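Local coordinates for uncharacterized protein (Chaetomium thermophilum, PDB 3LPZ), which probably serves the Get pathway of tail-anchored protein biogenesis as the Get4 component, an alpha-solenoid that binds Get5, at residues I57-S62 / V79-T84; K99-L104 / P136-V141. All blocks are in the same frame, centred on the assembly; numbering follows the deposited sequence. Where two conformers were deposited one is given.

Contact 1 (I57-S62 / V79-T84); sequences ILASVS and VLLVDT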
loop_
_atom_site.group_PDB
_atom_site.type_symbol
_atom_site.label_atom_id
_atom_site.label_comp_id
_atom_site.label_asym_id
_atom_site.label_seq_id
_atom_site.Cartn_x
_atom_site.Cartn_y
_atom_site.Cartn_z
ATOM N N ILE A 57 15.469 2.466 -26.179
ATOM C CA ILE A 57 15.064 1.345 -27.035
ATOM C C ILE A 57 14.086 0.393 -26.329
ATOM O O ILE A 57 13.003 0.108 -26.852
ATOM C CB ILE A 57 16.286 0.565 -27.573
ATOM C CG1 ILE A 57 17.077 1.468 -28.539
ATOM C CG2 ILE A 57 15.838 -0.745 -28.275
ATOM C CD1 ILE A 57 18.490 0.999 -28.798
ATOM N N LEU A 58 14.468 -0.093 -25.152
ATOM C CA LEU A 58 13.599 -1.018 -24.401
ATOM C C LEU A 58 12.252 -0.392 -24.026
ATOM O O LEU A 58 11.199 -1.038 -24.169
ATOM C CB LEU A 58 14.327 -1.538 -23.137
ATOM C CG LEU A 58 15.511 -2.452 -23.487
ATOM C CD1 LEU A 58 16.370 -2.752 -22.257
ATOM C CD2 LEU A 58 15.027 -3.746 -24.123
ATOM N N ALA A 59 12.274 0.842 -23.517
ATOM C CA ALA A 59 11.014 1.491 -23.110
ATOM C C ALA A 59 10.085 1.726 -24.309
ATOM O O ALA A 59 8.900 1.461 -24.216
ATOM C CB ALA A 59 11.278 2.841 -22.329
ATOM N N SER A 60 10.616 2.225 -25.428
ATOM C CA SER A 60 9.748 2.526 -26.574
ATOM C C SER A 60 9.172 1.246 -27.166
ATOM O O SER A 60 7.972 1.169 -27.429
ATOM C CB SER A 60 10.509 3.273 -27.681
ATOM O OG SER A 60 11.124 4.428 -27.165
ATOM N N VAL A 61 10.013 0.233 -27.350
ATOM C CA VAL A 61 9.579 -1.001 -28.003
ATOM C C VAL A 61 8.685 -1.854 -27.083
ATOM O O VAL A 61 7.728 -2.499 -27.549
ATOM C CB VAL A 61 10.775 -1.840 -28.551
ATOM C CG1 VAL A 61 10.289 -3.212 -29.098
ATOM C CG2 VAL A 61 11.583 -1.048 -29.647
ATOM N N SER A 62 9.000 -1.867 -25.787
ATOM C CA SER A 62 8.141 -2.519 -24.805
ATOM C C SER A 62 6.721 -1.962 -24.875
ATOM O O SER A 62 5.746 -2.727 -24.927
ATOM C CB SER A 62 8.653 -2.322 -23.373
ATOM O OG SER A 62 7.646 -2.791 -22.480
ATOM N N VAL A 79 10.433 -5.875 -18.131
ATOM C CA VAL A 79 11.286 -6.432 -17.053
ATOM C C VAL A 79 12.772 -6.186 -17.354
ATOM O O VAL A 79 13.558 -5.828 -16.443
ATOM C CB VAL A 79 10.976 -7.964 -16.804
ATOM C CG1 VAL A 79 11.967 -8.612 -15.820
ATOM C CG2 VAL A 79 9.531 -8.127 -16.273
ATOM N N LEU A 80 13.167 -6.352 -18.624
ATOM C CA LEU A 80 14.559 -6.112 -19.034
ATOM C C LEU A 80 14.928 -4.638 -18.807
ATOM O O LEU A 80 16.050 -4.312 -18.460
ATOM C CB LEU A 80 14.745 -6.493 -20.512
ATOM C CG LEU A 80 16.164 -6.501 -21.086
ATOM C CD1 LEU A 80 17.105 -7.330 -20.204
ATOM C CD2 LEU A 80 16.168 -7.006 -22.551
ATOM N N LEU A 81 13.954 -3.752 -18.999
ATOM C CA LEU A 81 14.158 -2.337 -18.808
ATOM C C LEU A 81 14.542 -2.060 -17.348
ATOM O O LEU A 81 15.456 -1.276 -17.081
ATOM C CB LEU A 81 12.887 -1.555 -19.190
ATOM C CG LEU A 81 12.856 -0.050 -18.836
ATOM C CD1 LEU A 81 13.992 0.703 -19.581
ATOM C CD2 LEU A 81 11.463 0.578 -19.109
ATOM N N VAL A 82 13.819 -2.675 -16.411
ATOM C CA VAL A 82 14.144 -2.521 -14.988
ATOM C C VAL A 82 15.539 -3.076 -14.741
ATOM O O VAL A 82 16.323 -2.453 -14.031
ATOM C CB VAL A 82 13.157 -3.271 -14.046
ATOM C CG1 VAL A 82 13.607 -3.125 -12.573
ATOM C CG2 VAL A 82 11.735 -2.735 -14.216
ATOM N N ASP A 83 15.874 -4.250 -15.282
ATOM C CA ASP A 83 17.202 -4.809 -15.035
ATOM C C ASP A 83 18.296 -3.904 -15.627
ATOM O O ASP A 83 19.419 -3.830 -15.118
ATOM C CB ASP A 83 17.275 -6.253 -15.545
ATOM C CG ASP A 83 16.685 -7.242 -14.544
ATOM O OD1 ASP A 83 17.208 -7.368 -13.402
ATOM O OD2 ASP A 83 15.689 -7.897 -14.884
ATOM N N THR A 84 17.944 -3.207 -16.709
ATOM C CA THR A 84 18.855 -2.276 -17.342
ATOM C C THR A 84 19.099 -1.084 -16.420
ATOM O O THR A 84 20.236 -0.644 -16.304
ATOM C CB THR A 84 18.334 -1.836 -18.729
ATOM O OG1 THR A 84 18.250 -3.003 -19.570
ATOM C CG2 THR A 84 19.274 -0.816 -19.386
#
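Leu-58 points at the 79-84 segment with CG anti to its carbonyl carbon (chi1 -68°), and from this stem two methyls branch, touching Leu-80 and Thr-84. Leu-81 answers with CG anti to the backbone N (chi1 171°); one of its methyls meets Ala-59. The helices 51-67 and 71-88 that carry these residues are consecutive in the chain and pack as an antiparallel hairpin, a building element of the alpha-solenoid; the axes of the two segments run at 164° and approach to 9.2 Å. CD1 of Leu-58 presses on the hydroxyl of Thr-84, 3.3 Å from its OG1, and also lies near CG of Leu-80. The other methyl of Leu-58, CD2, stands 3.8 Å from CD2 of Leu-80 in the conformer given; a second one was modelled, which leaves this edge of the contact less certain. Nearer the backbones, Leu-58 CB lies 4.2 Å from Leu-81 CB. Leu-81 CD2 lies 3.9 Å from CB of Ala-59, where the small residue admits it. Leu-58 also touches Ala-42 of helix 28-47 and Leu-77, one turn before Leu-81 on the partner helix. The hydroxyl facing the leucine methyl is committed to its own helix: Thr-84 OG1 donates to Leu-80 O at 2.8 Å, from above the carbonyl plane. Thr-84 N reaches Leu-80 O from the opposite face, at 2.8 Å. Two donors thus grip the carbonyl oxygen of Leu-80, and the threonine oxygen, its hydrogen directed into its own helix, can sit against a methyl, probably at little polar cost; cohesion between the helices rests on apolar packing.

Contact 2 (K99-L104 / P136-V141); sequences KLLGCL and PELHHV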
loop_
_atom_site.group_PDB
_atom_site.type_symbol
_atom_site.label_atom_id
_atom_site.label_comp_id
_atom_site.label_asym_id
_atom_site.label_seq_id
_atom_site.Cartn_x
_atom_site.Cartn_y
_atom_site.Cartn_z
ATOM N N LYS A 99 9.007 6.338 -17.461
ATOM C CA LYS A 99 9.091 5.222 -18.422
ATOM C C LYS A 99 8.451 3.961 -17.850
ATOM O O LYS A 99 7.777 3.215 -18.574
ATOM C CB LYS A 99 10.542 4.959 -18.824
ATOM C CG LYS A 99 11.111 6.049 -19.704
ATOM C CD LYS A 99 12.565 5.756 -20.105
ATOM C CE LYS A 99 13.208 6.944 -20.863
ATOM N NZ LYS A 99 13.479 8.114 -19.977
ATOM N N LEU A 100 8.685 3.699 -16.563
ATOM C CA LEU A 100 8.137 2.482 -15.927
ATOM C C LEU A 100 6.607 2.568 -15.817
ATOM O O LEU A 100 5.910 1.568 -16.078
ATOM C CB LEU A 100 8.802 2.200 -14.570
ATOM C CG LEU A 100 10.304 1.854 -14.687
ATOM C CD1 LEU A 100 10.958 1.791 -13.301
ATOM C CD2 LEU A 100 10.525 0.504 -15.399
ATOM N N LEU A 101 6.093 3.754 -15.476
ATOM C CA LEU A 101 4.625 3.962 -15.432
ATOM C C LEU A 101 4.007 3.864 -16.816
ATOM O O LEU A 101 2.893 3.367 -16.964
ATOM C CB LEU A 101 4.257 5.322 -14.776
ATOM C CG LEU A 101 4.611 5.423 -13.293
ATOM C CD1 LEU A 101 4.438 6.857 -12.842
ATOM C CD2 LEU A 101 3.720 4.471 -12.435
ATOM N N GLY A 102 4.729 4.326 -17.836
ATOM C CA GLY A 102 4.248 4.190 -19.207
ATOM C C GLY A 102 4.076 2.713 -19.578
ATOM O O GLY A 102 3.091 2.347 -20.261
ATOM N N CYS A 103 5.016 1.863 -19.171
ATOM C CA CYS A 103 4.873 0.405 -19.407
ATOM C C CYS A 103 3.729 -0.197 -18.580
ATOM O O CYS A 103 2.868 -0.933 -19.111
ATOM C CB CYS A 103 6.178 -0.347 -19.100
ATOM S SG CYS A 103 7.557 0.077 -20.208
ATOM N N LEU A 104 3.725 0.132 -17.291
ATOM C CA LEU A 104 2.744 -0.399 -16.326
ATOM C C LEU A 104 1.304 -0.269 -16.806
ATOM O O LEU A 104 0.514 -1.234 -16.745
ATOM C CB LEU A 104 2.872 0.333 -14.976
ATOM C CG LEU A 104 1.963 -0.173 -13.832
ATOM C CD1 LEU A 104 2.272 -1.628 -13.525
ATOM C CD2 LEU A 104 2.100 0.690 -12.527
ATOM N N PRO A 136 7.228 6.019 -3.288
ATOM C CA PRO A 136 5.822 6.256 -2.981
ATOM C C PRO A 136 4.881 6.402 -4.194
ATOM O O PRO A 136 3.750 5.876 -4.153
ATOM C CB PRO A 136 5.868 7.579 -2.210
ATOM C CG PRO A 136 7.195 7.463 -1.422
ATOM C CD PRO A 136 8.126 6.878 -2.480
ATOM N N GLU A 137 5.313 7.128 -5.230
ATOM C CA GLU A 137 4.437 7.364 -6.402
ATOM C C GLU A 137 4.199 6.041 -7.145
ATOM O O GLU A 137 3.089 5.777 -7.602
ATOM C CB GLU A 137 5.032 8.427 -7.360
ATOM C CG GLU A 137 4.139 8.778 -8.531
ATOM C CD GLU A 137 4.684 9.952 -9.369
ATOM O OE1 GLU A 137 5.560 10.732 -8.899
ATOM O OE2 GLU A 137 4.256 10.069 -10.526
ATOM N N LEU A 138 5.220 5.188 -7.232
ATOM C CA LEU A 138 4.987 3.861 -7.833
ATOM C C LEU A 138 3.984 3.047 -7.010
ATOM O O LEU A 138 3.050 2.444 -7.581
ATOM C CB LEU A 138 6.294 3.089 -8.012
ATOM C CG LEU A 138 7.298 3.625 -9.046
ATOM C CD1 LEU A 138 8.519 2.701 -9.058
ATOM C CD2 LEU A 138 6.690 3.687 -10.467
ATOM N N HIS A 139 4.133 3.062 -5.673
ATOM C CA HIS A 139 3.153 2.394 -4.798
ATOM C C HIS A 139 1.748 2.976 -4.996
ATOM O O HIS A 139 0.758 2.230 -5.051
ATOM C CB HIS A 139 3.518 2.509 -3.307
ATOM C CG HIS A 139 4.550 1.520 -2.857
ATOM N ND1 HIS A 139 4.386 0.157 -2.995
ATOM C CD2 HIS A 139 5.755 1.692 -2.257
ATOM C CE1 HIS A 139 5.439 -0.474 -2.495
ATOM N NE2 HIS A 139 6.288 0.434 -2.045
ATOM N N HIS A 140 1.653 4.302 -5.073
ATOM C CA HIS A 140 0.373 4.931 -5.324
ATOM C C HIS A 140 -0.318 4.430 -6.618
ATOM O O HIS A 140 -1.478 4.028 -6.606
ATOM C CB HIS A 140 0.484 6.448 -5.377
ATOM C CG HIS A 140 -0.827 7.104 -5.715
ATOM N ND1 HIS A 140 -1.849 7.218 -4.797
ATOM C CD2 HIS A 140 -1.293 7.633 -6.874
ATOM C CE1 HIS A 140 -2.891 7.800 -5.378
ATOM N NE2 HIS A 140 -2.577 8.072 -6.634
ATOM N N VAL A 141 0.390 4.527 -7.732
ATOM C CA VAL A 141 -0.156 4.096 -9.006
ATOM C C VAL A 141 -0.521 2.592 -9.043
ATOM O O VAL A 141 -1.605 2.248 -9.486
ATOM C CB VAL A 141 0.745 4.517 -10.183
ATOM C CG1 VAL A 141 0.134 3.998 -11.516
ATOM C CG2 VAL A 141 0.882 6.077 -10.190
#
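Leu-101 is the side chain on which most of this contact turns, meeting Glu-137, Leu-138 and Val-141 in an alpha-solenoid where segments 99-104 and 136-141, on helices 94-104 and 136-148, run nearly parallel. The segment axes differ by 11° and approach to 11.3 Å, so side chains alone bridge the two segments. Leu-101 CD2 lies 3.6 Å from Leu-138 CD2 and 3.7 Å from Val-141 CB, which places one methyl between two residues a helix turn apart. CD1 of Leu-101, the other branch, faces the carboxylate of Glu-137, 4.0 Å from its OE2, with the two side chains roughly perpendicular. Glu-137 has CG anti to its backbone N (chi1 -176°) and runs on extended, which carries the acid group out to that methyl. An alanine in place of Leu-101 removes CG and both methyls, and would probably leave a gap facing Leu-138 and Val-141. In the next shell, Glu-137 OE1 forms a long, weak ion pair with Arg-97, one turn before Leu-101 on the same helix. The backbone N of Leu-138 bonds to OD2 of Asp-135, just before the helix. Helix 112-128 backs the contact, its Val-118 meeting Leu-104 and its Met-121 meeting Leu-138. Leu-104 and Val-141 lie alongside, pointing opposite ways, with Leu-104 CD2 4.0 Å from Val-141 CG1, the same methyl that lies 3.7 Å from Leu-101 CD2.

How the contacts relate
From the N terminus, the chain first makes contact 1, where helix 51-67 turns through a short connection into helix 71-88, closing a loop of 16 residues. It then enters helix 94-104, whose 99-104 segment opens contact 2. That contact closes a longer loop of 31 residues, spanning helix 112-128, when helix 136-148 begins. The two loops follow in series, neither nesting nor crossing. Their centres lie about 14 Å apart and they touch directly: Leu-100 CD2 packs against Val-82 CG2 at 3.7 Å and against Leu-81 CD2, while Lys-99 CD reaches Ala-59 CB. Helix 112-128 packs on helices 71-88, 94-104 and 136-148, joining both contacts in the N-terminal stack of the solenoid.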